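Local coordinates for protein SYE1 (Shewanella oneidensis, PDB 4AWT) that binds FMN and probably reduces carbon-carbon double bonds with NADH or NADPH, at residues P72-P77 against A81-V86; A99-V104 against R164-N169; S283-L288 against L296-R301. The protein carries 1 engineered substitution. All coordinates share one frame; numbering follows the deposited sequence. Where two conformers were deposited one is given.

Contact 1 (P72-P77 against A81-V86)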
loop_
_atom_site.group_PDB
_atom_site.type_symbol
_atom_site.label_atom_id
_atom_site.label_comp_id
_atom_site.label_asym_id
_atom_site.label_seq_id
_atom_site.Cartn_x
_atom_site.Cartn_y
_atom_site.Cartn_z
ATOM N N PRO A 72 3.517 6.751 10.117
ATOM C CA PRO A 72 2.567 7.825 10.357
ATOM C C PRO A 72 1.157 7.322 10.413
ATOM O O PRO A 72 0.755 6.499 9.593
ATOM C CB PRO A 72 2.739 8.720 9.101
ATOM C CG PRO A 72 3.160 7.719 8.021
ATOM C CD PRO A 72 4.082 6.762 8.752
ATOM N N GLY A 73 0.354 7.831 11.349
ATOM C CA GLY A 73 -1.039 7.515 11.390
ATOM C C GLY A 73 -1.897 8.484 10.619
ATOM O O GLY A 73 -1.451 9.522 10.136
ATOM N N ILE A 74 -3.214 8.151 10.547
ATOM C CA ILE A 74 -4.183 9.001 9.886
ATOM C C ILE A 74 -5.465 9.091 10.687
ATOM O O ILE A 74 -6.550 9.268 10.116
ATOM C CB ILE A 74 -4.366 8.619 8.408
ATOM C CG1 ILE A 74 -5.021 9.710 7.572
ATOM C CG2 ILE A 74 -5.046 7.266 8.255
ATOM C CD1 ILE A 74 -4.682 9.608 6.097
ATOM N N TYR A 75 -5.372 9.003 12.012
ATOM C CA TYR A 75 -6.543 8.996 12.869
ATOM C C TYR A 75 -6.605 10.160 13.867
ATOM O O TYR A 75 -7.715 10.379 14.385
ATOM C CB TYR A 75 -6.724 7.632 13.588
ATOM C CG TYR A 75 -5.572 7.219 14.416
ATOM C CD1 TYR A 75 -5.456 7.609 15.758
ATOM C CD2 TYR A 75 -4.519 6.444 13.917
ATOM C CE1 TYR A 75 -4.382 7.252 16.533
ATOM C CE2 TYR A 75 -3.437 6.088 14.664
ATOM C CZ TYR A 75 -3.381 6.506 16.007
ATOM O OH TYR A 75 -2.289 6.174 16.772
ATOM N N THR A 76 -5.565 10.894 14.146
ATOM C CA THR A 76 -5.666 12.042 15.052
ATOM C C THR A 76 -5.668 13.343 14.268
ATOM O O THR A 76 -5.204 13.407 13.112
ATOM C CB THR A 76 -4.523 12.065 16.044
ATOM O OG1 THR A 76 -3.307 12.402 15.332
ATOM C CG2 THR A 76 -4.334 10.766 16.820
ATOM N N PRO A 77 -6.168 14.405 14.870
ATOM C CA PRO A 77 -6.153 15.687 14.174
ATOM C C PRO A 77 -4.732 16.125 13.768
ATOM O O PRO A 77 -4.529 16.683 12.697
ATOM C CB PRO A 77 -6.785 16.657 15.196
ATOM C CG PRO A 77 -7.710 15.751 15.977
ATOM C CD PRO A 77 -6.932 14.475 16.169
ATOM N N ALA A 81 -3.179 16.861 9.993
ATOM C CA ALA A 81 -2.491 18.100 9.655
ATOM C C ALA A 81 -1.101 17.842 9.139
ATOM O O ALA A 81 -0.633 18.550 8.233
ATOM C CB ALA A 81 -2.464 18.970 10.914
ATOM N N GLY A 82 -0.389 16.862 9.707
ATOM C CA GLY A 82 0.926 16.529 9.161
ATOM C C GLY A 82 0.828 16.053 7.746
ATOM O O GLY A 82 1.620 16.428 6.857
ATOM N N TRP A 83 -0.172 15.228 7.457
ATOM C CA TRP A 83 -0.400 14.809 6.084
ATOM C C TRP A 83 -0.782 15.976 5.188
ATOM O O TRP A 83 -0.407 15.968 4.022
ATOM C CB TRP A 83 -1.392 13.672 6.007
ATOM C CG TRP A 83 -0.879 12.308 6.282
ATOM C CD1 TRP A 83 -1.382 11.400 7.174
ATOM C CD2 TRP A 83 0.199 11.641 5.611
ATOM N NE1 TRP A 83 -0.707 10.229 7.110
ATOM C CE2 TRP A 83 0.276 10.338 6.147
ATOM C CE3 TRP A 83 1.088 11.991 4.594
ATOM C CZ2 TRP A 83 1.226 9.409 5.716
ATOM C CZ3 TRP A 83 2.019 11.070 4.166
ATOM C CH2 TRP A 83 2.083 9.798 4.727
ATOM N N ARG A 84 -1.511 16.956 5.703
ATOM C CA ARG A 84 -1.866 18.108 4.883
ATOM C C ARG A 84 -0.621 18.831 4.411
ATOM O O ARG A 84 -0.597 19.342 3.290
ATOM C CB ARG A 84 -2.748 19.070 5.717
ATOM C CG ARG A 84 -3.132 20.343 4.947
ATOM C CD ARG A 84 -4.044 20.055 3.767
ATOM N NE ARG A 84 -4.506 21.206 3.020
ATOM C CZ ARG A 84 -5.504 21.977 3.424
ATOM N NH1 ARG A 84 -6.142 21.746 4.559
ATOM N NH2 ARG A 84 -5.848 23.017 2.663
ATOM N N ILE A 85 0.415 18.927 5.231
ATOM C CA ILE A 85 1.603 19.615 4.714
ATOM C C ILE A 85 2.204 18.809 3.572
ATOM O O ILE A 85 2.659 19.385 2.589
ATOM C CB ILE A 85 2.579 19.874 5.855
ATOM C CG1 ILE A 85 1.974 20.760 6.946
ATOM C CG2 ILE A 85 3.879 20.469 5.317
ATOM C CD1 ILE A 85 2.839 20.707 8.175
ATOM N N VAL A 86 2.201 17.474 3.677
ATOM C CA VAL A 86 2.667 16.629 2.571
ATOM C C VAL A 86 1.845 16.870 1.336
ATOM O O VAL A 86 2.403 17.049 0.230
ATOM C CB VAL A 86 2.651 15.157 2.987
ATOM C CG1 VAL A 86 2.981 14.277 1.778
ATOM C CG2 VAL A 86 3.578 14.871 4.130
#
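Three consecutive loop residues, Pro72 to Ile74, meet the indole of Trp83. Gly73 O lies at its edge, near the ring plane and beside the pyrrole N-H. Pro72 and Ile74 approach the indole obliquely. Pro72 brings CG to 3.5 Å from Trp83 CZ2, beside the benzene part. Ile74 brings CD1 to 3.9 Å from Trp83 CD1, beside the pyrrole part, with the two side chains at about a right angle. With CG1 of Ile74 anti to its N (chi1 -162°), this branch turns to the indole. Phe175 adds an edge-to-face ring contact, and Met41 and Tyr45 of helix 39-46 also pack on Trp83.

The bond from Trp83 NE1 to Gly73 O is weak, 3.2 Å long and bent to 123° at the hydrogen. The main partner of NE1 is Thr59 OG1 on strand 53-60. Further along the chain, helix 77-92 begins. Thr76 is its N-cap, and Ala81 N donates to Pro77 O at 3.0 Å, a bond of the first helical turn.

The contact thus folds the loop after the second barrel strand back onto the helix it leads into. Its chemistry is mostly apolar. The buried indole N-H is satisfied chiefly by Thr59, so Gly73 O adds little directional hold and the ring is probably positioned mainly by packing.

Contact 2 (A99-V104 against R164-N169). With FMN (flavin mononucleotide), chain B.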
loop_
_atom_site.group_PDB
_atom_site.type_symbol
_atom_site.label_atom_id
_atom_site.label_comp_id
_atom_site.label_asym_id
_atom_site.label_seq_id
_atom_site.Cartn_x
_atom_site.Cartn_y
_atom_site.Cartn_z
ATOM N N ALA A 99 -3.628 8.261 -0.194
ATOM C CA ALA A 99 -3.190 7.755 1.090
ATOM C C ALA A 99 -3.421 6.252 1.168
ATOM O O ALA A 99 -4.551 5.814 0.967
ATOM C CB ALA A 99 -3.950 8.402 2.241
ATOM N N GLN A 100 -2.398 5.474 1.507
ATOM C CA GLN A 100 -2.577 4.033 1.664
ATOM C C GLN A 100 -3.053 3.724 3.082
ATOM O O GLN A 100 -2.300 3.778 4.036
ATOM C CB GLN A 100 -1.324 3.232 1.352
ATOM C CG GLN A 100 -1.691 1.751 1.385
ATOM C CD GLN A 100 -0.526 0.832 1.285
ATOM O OE1 GLN A 100 0.373 0.833 2.147
ATOM N NE2 GLN A 100 -0.529 -0.027 0.273
ATOM N N LEU A 101 -4.348 3.383 3.215
ATOM C CA LEU A 101 -4.927 3.088 4.524
ATOM C C LEU A 101 -4.525 1.690 4.957
ATOM O O LEU A 101 -4.769 0.713 4.239
ATOM C CB LEU A 101 -6.437 3.213 4.461
ATOM C CG LEU A 101 -6.981 4.527 3.939
ATOM C CD1 LEU A 101 -8.508 4.523 4.032
ATOM C CD2 LEU A 101 -6.404 5.725 4.674
ATOM N N TRP A 102 -3.942 1.602 6.155
ATOM C CA TRP A 102 -3.268 0.385 6.594
ATOM C C TRP A 102 -3.885 -0.179 7.879
ATOM O O TRP A 102 -4.030 0.533 8.875
ATOM C CB TRP A 102 -1.793 0.663 6.865
ATOM C CG TRP A 102 -0.861 -0.484 6.695
ATOM C CD1 TRP A 102 -1.077 -1.748 6.236
ATOM C CD2 TRP A 102 0.542 -0.383 6.945
ATOM N NE1 TRP A 102 0.113 -2.435 6.178
ATOM C CE2 TRP A 102 1.115 -1.613 6.584
ATOM C CE3 TRP A 102 1.366 0.651 7.406
ATOM C CZ2 TRP A 102 2.494 -1.823 6.672
ATOM C CZ3 TRP A 102 2.724 0.417 7.469
ATOM C CH2 TRP A 102 3.256 -0.769 7.120
ATOM N N HIS A 103 -4.115 -1.489 7.868
ATOM C CA HIS A 103 -4.278 -2.275 9.096
ATOM C C HIS A 103 -3.465 -3.536 8.885
ATOM O O HIS A 103 -3.716 -4.312 7.964
ATOM C CB HIS A 103 -5.732 -2.613 9.419
ATOM C CG HIS A 103 -5.926 -3.112 10.826
ATOM N ND1 HIS A 103 -5.196 -4.069 11.377
ATOM C CD2 HIS A 103 -6.797 -2.638 11.748
ATOM C CE1 HIS A 103 -5.609 -4.237 12.614
ATOM N NE2 HIS A 103 -6.588 -3.382 12.878
ATOM N N VAL A 104 -2.461 -3.732 9.745
ATOM C CA VAL A 104 -1.546 -4.841 9.603
ATOM C C VAL A 104 -2.059 -6.164 10.138
ATOM O O VAL A 104 -1.447 -7.213 9.872
ATOM C CB VAL A 104 -0.201 -4.529 10.275
ATOM C CG1 VAL A 104 0.444 -3.297 9.651
ATOM C CG2 VAL A 104 -0.368 -4.410 11.794
ATOM N N ARG A 164 -13.503 3.612 7.351
ATOM C CA ARG A 164 -14.389 4.623 6.808
ATOM C C ARG A 164 -13.944 6.009 7.252
ATOM O O ARG A 164 -13.843 6.950 6.462
ATOM C CB ARG A 164 -15.834 4.296 7.243
ATOM C CG ARG A 164 -16.873 4.972 6.371
ATOM C CD ARG A 164 -18.270 4.771 6.967
ATOM N NE ARG A 164 -19.308 5.253 6.099
ATOM C CZ ARG A 164 -19.545 6.531 5.876
ATOM N NH1 ARG A 164 -18.872 7.493 6.505
ATOM N NH2 ARG A 164 -20.503 6.881 5.022
ATOM N N GLN A 165 -13.693 6.133 8.555
ATOM C CA GLN A 165 -13.279 7.420 9.074
ATOM C C GLN A 165 -11.908 7.824 8.546
ATOM O O GLN A 165 -11.670 9.003 8.285
ATOM C CB GLN A 165 -13.303 7.411 10.606
ATOM C CG GLN A 165 -13.007 8.782 11.196
ATOM C CD GLN A 165 -13.982 9.842 10.775
ATOM O OE1 GLN A 165 -13.595 11.000 10.344
ATOM N NE2 GLN A 165 -15.239 9.574 10.831
ATOM N N ALA A 166 -11.010 6.855 8.394
ATOM C CA ALA A 166 -9.687 7.154 7.872
ATOM C C ALA A 166 -9.772 7.709 6.459
ATOM O O ALA A 166 -8.992 8.575 6.081
ATOM C CB ALA A 166 -8.799 5.938 7.890
ATOM N N ALA A 167 -10.735 7.217 5.656
ATOM C CA ALA A 167 -10.920 7.754 4.318
ATOM C C ALA A 167 -11.345 9.210 4.371
ATOM O O ALA A 167 -10.863 10.064 3.617
ATOM C CB ALA A 167 -11.905 6.907 3.557
ATOM N N LEU A 168 -12.304 9.544 5.274
ATOM C CA LEU A 168 -12.705 10.918 5.446
ATOM C C LEU A 168 -11.524 11.756 5.930
ATOM O O LEU A 168 -11.341 12.902 5.481
ATOM C CB LEU A 168 -13.864 11.019 6.445
ATOM C CG LEU A 168 -15.148 10.344 5.976
ATOM C CD1 LEU A 168 -16.157 10.422 7.145
ATOM C CD2 LEU A 168 -15.706 10.976 4.744
ATOM N N ASN A 169 -10.726 11.214 6.842
ATOM C CA ASN A 169 -9.565 11.934 7.344
ATOM C C ASN A 169 -8.571 12.207 6.202
ATOM O O ASN A 169 -7.970 13.285 6.155
ATOM C CB ASN A 169 -8.897 11.127 8.423
ATOM C CG ASN A 169 -9.726 10.980 9.683
ATOM O OD1 ASN A 169 -10.755 11.662 9.847
ATOM N ND2 ASN A 169 -9.265 10.127 10.558
HETATM N N1 FMN B . 4.045 -1.777 0.080
HETATM C C2 FMN B . 2.896 -1.324 0.567
HETATM O O2 FMN B . 1.787 -1.638 0.059
HETATM N N3 FMN B . 2.891 -0.478 1.667
HETATM C C4 FMN B . 4.048 -0.064 2.306
HETATM O O4 FMN B . 3.958 0.787 3.229
HETATM C C4A FMN B . 5.235 -0.637 1.851
HETATM N N5 FMN B . 6.441 -0.356 2.490
HETATM C C5A FMN B . 7.636 -0.596 1.759
HETATM C C6 FMN B . 8.830 -0.099 2.220
HETATM C C7 FMN B . 10.040 -0.288 1.512
HETATM C C7M FMN B . 11.288 0.395 2.019
HETATM C C8 FMN B . 10.009 -1.030 0.370
HETATM C C8M FMN B . 11.251 -1.254 -0.468
HETATM C C9 FMN B . 8.791 -1.557 -0.107
HETATM C C9A FMN B . 7.591 -1.338 0.574
HETATM N N10 FMN B . 6.362 -1.810 0.069
HETATM C C10 FMN B . 5.186 -1.405 0.671
HETATM C "C1'" FMN B . 6.338 -2.533 -1.207
HETATM C "C2'" FMN B . 6.507 -1.616 -2.433
HETATM O "O2'" FMN B . 5.360 -0.804 -2.614
HETATM C "C3'" FMN B . 6.688 -2.395 -3.721
HETATM O "O3'" FMN B . 5.521 -3.125 -4.070
HETATM C "C4'" FMN B . 7.895 -3.350 -3.738
HETATM O "O4'" FMN B . 9.058 -2.739 -3.201
HETATM C "C5'" FMN B . 8.143 -3.948 -5.109
HETATM O "O5'" FMN B . 8.469 -2.934 -6.074
HETATM P P FMN B . 10.014 -2.667 -6.460
HETATM O O1P FMN B . 10.668 -2.086 -5.231
HETATM O O2P FMN B . 10.619 -3.997 -6.852
HETATM O O3P FMN B . 9.914 -1.682 -7.598
#
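The TIM barrel wall beside the flavin is the setting: Leu101 on strand 96-102 packs outward against Ala166 and Ala167 of helix 153-172, while its neighbour Gln100 reaches inward to FMN. The helix belongs to the crossover that leads to the next strand, 177-181.

Both methyls of Leu101 touch Ala166, and CD1 also reaches Ala167. CD2 lies 4.0 Å from Ala166 CB, and CD1 lies 4.2 Å from Ala167 CB. CD1 also rests 3.9 Å from the backbone N of Ala167, against the helix itself. Leu221 of helix 212-225 touches both Leu101 and Ala167.

Gln100 meets the flavin with its whole amide. CG is anti to the backbone N (chi1 -173°) and the chain stays extended beyond it, which carries the amide to the flavin. OE1 accepts from FMN N3 at 2.9 Å, and NE2 donates to FMN O2 at 2.8 Å with an angle of 168°. NE2 also bonds Glu179 OE2. A leucine here would probably leave the N3-H and O2 of the flavin, and the Glu179 carboxylate, without this partner.

A flipped amide would mismatch N3-H and O2 and deny Glu179 its N-H, so both partners probably fix its orientation.

Contact 3 (S283-L288 against L296-R301). With FMN (flavin mononucleotide), chain B; SO4 (sulfate ion), chain C.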
loop_
_atom_site.group_PDB
_atom_site.type_symbol
_atom_site.label_atom_id
_atom_site.label_comp_id
_atom_site.label_asym_id
_atom_site.label_seq_id
_atom_site.Cartn_x
_atom_site.Cartn_y
_atom_site.Cartn_z
ATOM N N SER A 283 -1.095 -15.201 -18.733
ATOM C CA SER A 283 -2.495 -15.618 -18.863
ATOM C C SER A 283 -3.308 -15.133 -17.664
ATOM O O SER A 283 -4.470 -14.727 -17.822
ATOM C CB SER A 283 -2.614 -17.128 -19.004
ATOM O OG SER A 283 -1.967 -17.786 -17.929
ATOM N N PHE A 284 -2.718 -15.197 -16.508
ATOM C CA PHE A 284 -3.381 -14.732 -15.276
ATOM C C PHE A 284 -3.515 -13.208 -15.297
ATOM O O PHE A 284 -4.582 -12.661 -15.000
ATOM C CB PHE A 284 -2.621 -15.200 -14.075
ATOM C CG PHE A 284 -3.140 -14.723 -12.738
ATOM C CD1 PHE A 284 -4.474 -14.605 -12.419
ATOM C CD2 PHE A 284 -2.250 -14.385 -11.772
ATOM C CE1 PHE A 284 -4.881 -14.177 -11.181
ATOM C CE2 PHE A 284 -2.635 -13.966 -10.514
ATOM C CZ PHE A 284 -4.005 -13.851 -10.221
ATOM N N LYS A 285 -2.445 -12.497 -15.683
ATOM C CA LYS A 285 -2.551 -11.062 -15.831
ATOM C C LYS A 285 -3.647 -10.697 -16.806
ATOM O O LYS A 285 -4.405 -9.742 -16.580
ATOM C CB LYS A 285 -1.203 -10.472 -16.275
ATOM C CG LYS A 285 -0.123 -10.613 -15.258
ATOM C CD LYS A 285 1.189 -9.935 -15.715
ATOM C CE LYS A 285 2.226 -9.972 -14.651
ATOM N NZ LYS A 285 3.435 -9.257 -15.057
ATOM N N ARG A 286 -3.785 -11.412 -17.913
ATOM C CA ARG A 286 -4.820 -11.085 -18.865
ATOM C C ARG A 286 -6.204 -11.361 -18.279
ATOM O O ARG A 286 -7.142 -10.598 -18.546
ATOM C CB ARG A 286 -4.624 -11.772 -20.201
ATOM C CG ARG A 286 -3.371 -11.288 -20.923
ATOM C CD ARG A 286 -3.383 -11.701 -22.363
ATOM N NE ARG A 286 -2.160 -11.403 -23.038
ATOM C CZ ARG A 286 -1.783 -10.257 -23.521
ATOM N NH1 ARG A 286 -2.579 -9.188 -23.460
ATOM N NH2 ARG A 286 -0.590 -10.134 -24.097
ATOM N N ALA A 287 -6.351 -12.396 -17.489
ATOM C CA ALA A 287 -7.622 -12.650 -16.807
ATOM C C ALA A 287 -7.963 -11.505 -15.859
ATOM O O ALA A 287 -9.109 -11.046 -15.814
ATOM C CB ALA A 287 -7.606 -13.989 -16.094
ATOM N N LEU A 288 -6.992 -11.021 -15.101
ATOM C CA LEU A 288 -7.238 -9.876 -14.210
ATOM C C LEU A 288 -7.674 -8.669 -14.992
ATOM O O LEU A 288 -8.542 -7.907 -14.552
ATOM C CB LEU A 288 -6.011 -9.534 -13.373
ATOM C CG LEU A 288 -5.607 -10.586 -12.349
ATOM C CD1 LEU A 288 -4.298 -10.184 -11.644
ATOM C CD2 LEU A 288 -6.652 -10.827 -11.295
ATOM N N LEU A 296 -5.307 -0.355 -14.064
ATOM C CA LEU A 296 -4.577 -1.460 -13.474
ATOM C C LEU A 296 -3.120 -1.059 -13.319
ATOM O O LEU A 296 -2.450 -0.663 -14.282
ATOM C CB LEU A 296 -4.889 -2.643 -14.396
ATOM C CG LEU A 296 -4.408 -4.009 -13.970
ATOM C CD1 LEU A 296 -4.863 -4.366 -12.562
ATOM C CD2 LEU A 296 -4.905 -5.075 -14.948
ATOM N N ILE A 297 -2.627 -1.150 -12.090
ATOM C CA ILE A 297 -1.284 -0.776 -11.716
ATOM C C ILE A 297 -0.544 -2.025 -11.265
ATOM O O ILE A 297 -1.097 -2.796 -10.480
ATOM C CB ILE A 297 -1.276 0.260 -10.572
ATOM C CG1 ILE A 297 -2.232 1.407 -10.836
ATOM C CG2 ILE A 297 0.136 0.705 -10.282
ATOM C CD1 ILE A 297 -2.287 2.469 -9.772
ATOM N N TYR A 298 0.689 -2.236 -11.731
ATOM C CA TYR A 298 1.556 -3.291 -11.216
ATOM C C TYR A 298 2.824 -2.662 -10.668
ATOM O O TYR A 298 3.339 -1.710 -11.246
ATOM C CB TYR A 298 1.945 -4.308 -12.292
ATOM C CG TYR A 298 0.867 -5.289 -12.648
ATOM C CD1 TYR A 298 -0.206 -4.953 -13.445
ATOM C CD2 TYR A 298 0.931 -6.581 -12.180
ATOM C CE1 TYR A 298 -1.162 -5.870 -13.787
ATOM C CE2 TYR A 298 -0.059 -7.514 -12.497
ATOM C CZ TYR A 298 -1.112 -7.148 -13.310
ATOM O OH TYR A 298 -2.014 -8.102 -13.622
ATOM N N ALA A 299 3.367 -3.285 -9.620
ATOM C CA ALA A 299 4.681 -2.925 -9.118
ATOM C C ALA A 299 5.417 -4.200 -8.717
ATOM O O ALA A 299 4.804 -5.143 -8.208
ATOM C CB ALA A 299 4.609 -2.020 -7.893
ATOM N N GLY A 300 6.724 -4.199 -8.923
ATOM C CA GLY A 300 7.596 -5.277 -8.468
ATOM C C GLY A 300 8.637 -5.588 -9.541
ATOM O O GLY A 300 8.341 -6.196 -10.542
ATOM N N ARG A 301 9.865 -5.121 -9.259
ATOM C CA ARG A 301 11.012 -5.404 -10.120
ATOM C C ARG A 301 10.826 -4.908 -11.558
ATOM O O ARG A 301 11.433 -5.462 -12.475
ATOM C CB ARG A 301 11.496 -6.839 -10.080
ATOM C CG ARG A 301 12.010 -7.255 -8.721
ATOM C CD ARG A 301 13.174 -6.444 -8.226
ATOM N NE ARG A 301 13.865 -7.116 -7.109
ATOM C CZ ARG A 301 14.736 -6.518 -6.305
ATOM N NH1 ARG A 301 15.030 -5.255 -6.407
ATOM N NH2 ARG A 301 15.298 -7.272 -5.356
HETATM N N1 FMN B . 4.045 -1.777 0.080
HETATM C C2 FMN B . 2.896 -1.324 0.567
HETATM O O2 FMN B . 1.787 -1.638 0.059
HETATM N N3 FMN B . 2.891 -0.478 1.667
HETATM C C4 FMN B . 4.048 -0.064 2.306
HETATM O O4 FMN B . 3.958 0.787 3.229
HETATM C C4A FMN B . 5.235 -0.637 1.851
HETATM N N5 FMN B . 6.441 -0.356 2.490
HETATM C C5A FMN B . 7.636 -0.596 1.759
HETATM C C6 FMN B . 8.830 -0.099 2.220
HETATM C C7 FMN B . 10.040 -0.288 1.512
HETATM C C7M FMN B . 11.288 0.395 2.019
HETATM C C8 FMN B . 10.009 -1.030 0.370
HETATM C C8M FMN B . 11.251 -1.254 -0.468
HETATM C C9 FMN B . 8.791 -1.557 -0.107
HETATM C C9A FMN B . 7.591 -1.338 0.574
HETATM N N10 FMN B . 6.362 -1.810 0.069
HETATM C C10 FMN B . 5.186 -1.405 0.671
HETATM C "C1'" FMN B . 6.338 -2.533 -1.207
HETATM C "C2'" FMN B . 6.507 -1.616 -2.433
HETATM O "O2'" FMN B . 5.360 -0.804 -2.614
HETATM C "C3'" FMN B . 6.688 -2.395 -3.721
HETATM O "O3'" FMN B . 5.521 -3.125 -4.070
HETATM C "C4'" FMN B . 7.895 -3.350 -3.738
HETATM O "O4'" FMN B . 9.058 -2.739 -3.201
HETATM C "C5'" FMN B . 8.143 -3.948 -5.109
HETATM O "O5'" FMN B . 8.469 -2.934 -6.074
HETATM P P FMN B . 10.014 -2.667 -6.460
HETATM O O1P FMN B . 10.668 -2.086 -5.231
HETATM O O2P FMN B . 10.619 -3.997 -6.852
HETATM O O3P FMN B . 9.914 -1.682 -7.598
HETATM S S SO4 C . 17.192 -4.852 -3.120
HETATM O O1 SO4 C . 16.092 -4.898 -2.044
HETATM O O2 SO4 C . 17.300 -6.141 -3.714
HETATM O O3 SO4 C . 16.609 -4.069 -4.342
HETATM O O4 SO4 C . 18.350 -4.081 -2.773
HETATM O O HOH W 1 -3.226 -7.419 -15.797
#
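Tyr298 of strand 295-299 reaches across to Lys285 and Leu288 of helix 282-291. These two elements close the beta-alpha-beta unit that starts at strand 266-270 in the TIM barrel.

The van der Waals packing sets aliphatic carbons round the hydroxyl end of the phenol. Lys285 CG lies 3.5 Å from Tyr298 OH, and Lys285 CE lies 4.0 Å from Tyr298 CE2. CG of Lys285 lies anti to the carbonyl carbon and the chain is extended beyond it, which carries CE obliquely past the ring. Leu288 CD1 comes to 3.7 Å from Tyr298 OH.

The polar link between helix and strand runs through a water. It donates to Lys285 O at 2.7 Å and is hydrogen-bonded to Tyr298 OH at 2.6 Å. The buried phenol oxygen is thus tied to the helix backbone. The ammonium of Lys285 goes past the ring to a salt bridge with Glu271, in the loop after strand 266-270.

Past the strand, the chain turns to the cofactor phosphate. Gly300 has a backbone that suits glycine, since a side chain would press on the preceding carbonyl. In the conformer given, the guanidinium of Arg301 meets a sulfate edge-on, through NH1 and NH2. The ion is probably from the crystallisation liquor, and Arg323 NH1 also binds it. This contact is less certain than the backbone bond to the cofactor. Gly322 N and Arg323 N also bond FMN. Arg301 N donates to FMN O2P at 2.8 Å with an angle of 161°.

All three contacts are largely buried, but contact 1 has an exposed margin at Pro77 and Ala81. Contacts 1 and 2 are neighbours, with centres 11 Å apart. Helix 77-92 leads directly into strand 96-102, and Ile74 O probably accepts a hydrogen bond from Asn169 ND2 at 2.9 Å. Contact 3 lies across the barrel, its centre 24 Å from that of contact 2. Both of these join a helix to a strand of the same barrel and bond FMN at different ends, flavin ring and phosphate. Contact 2 has no hydrogen bond between helix and strand, only packing of leucine methyls on two alanines, whereas contact 3 includes a bridging water. Contact 1 instead packs a loop on a helix around one indole.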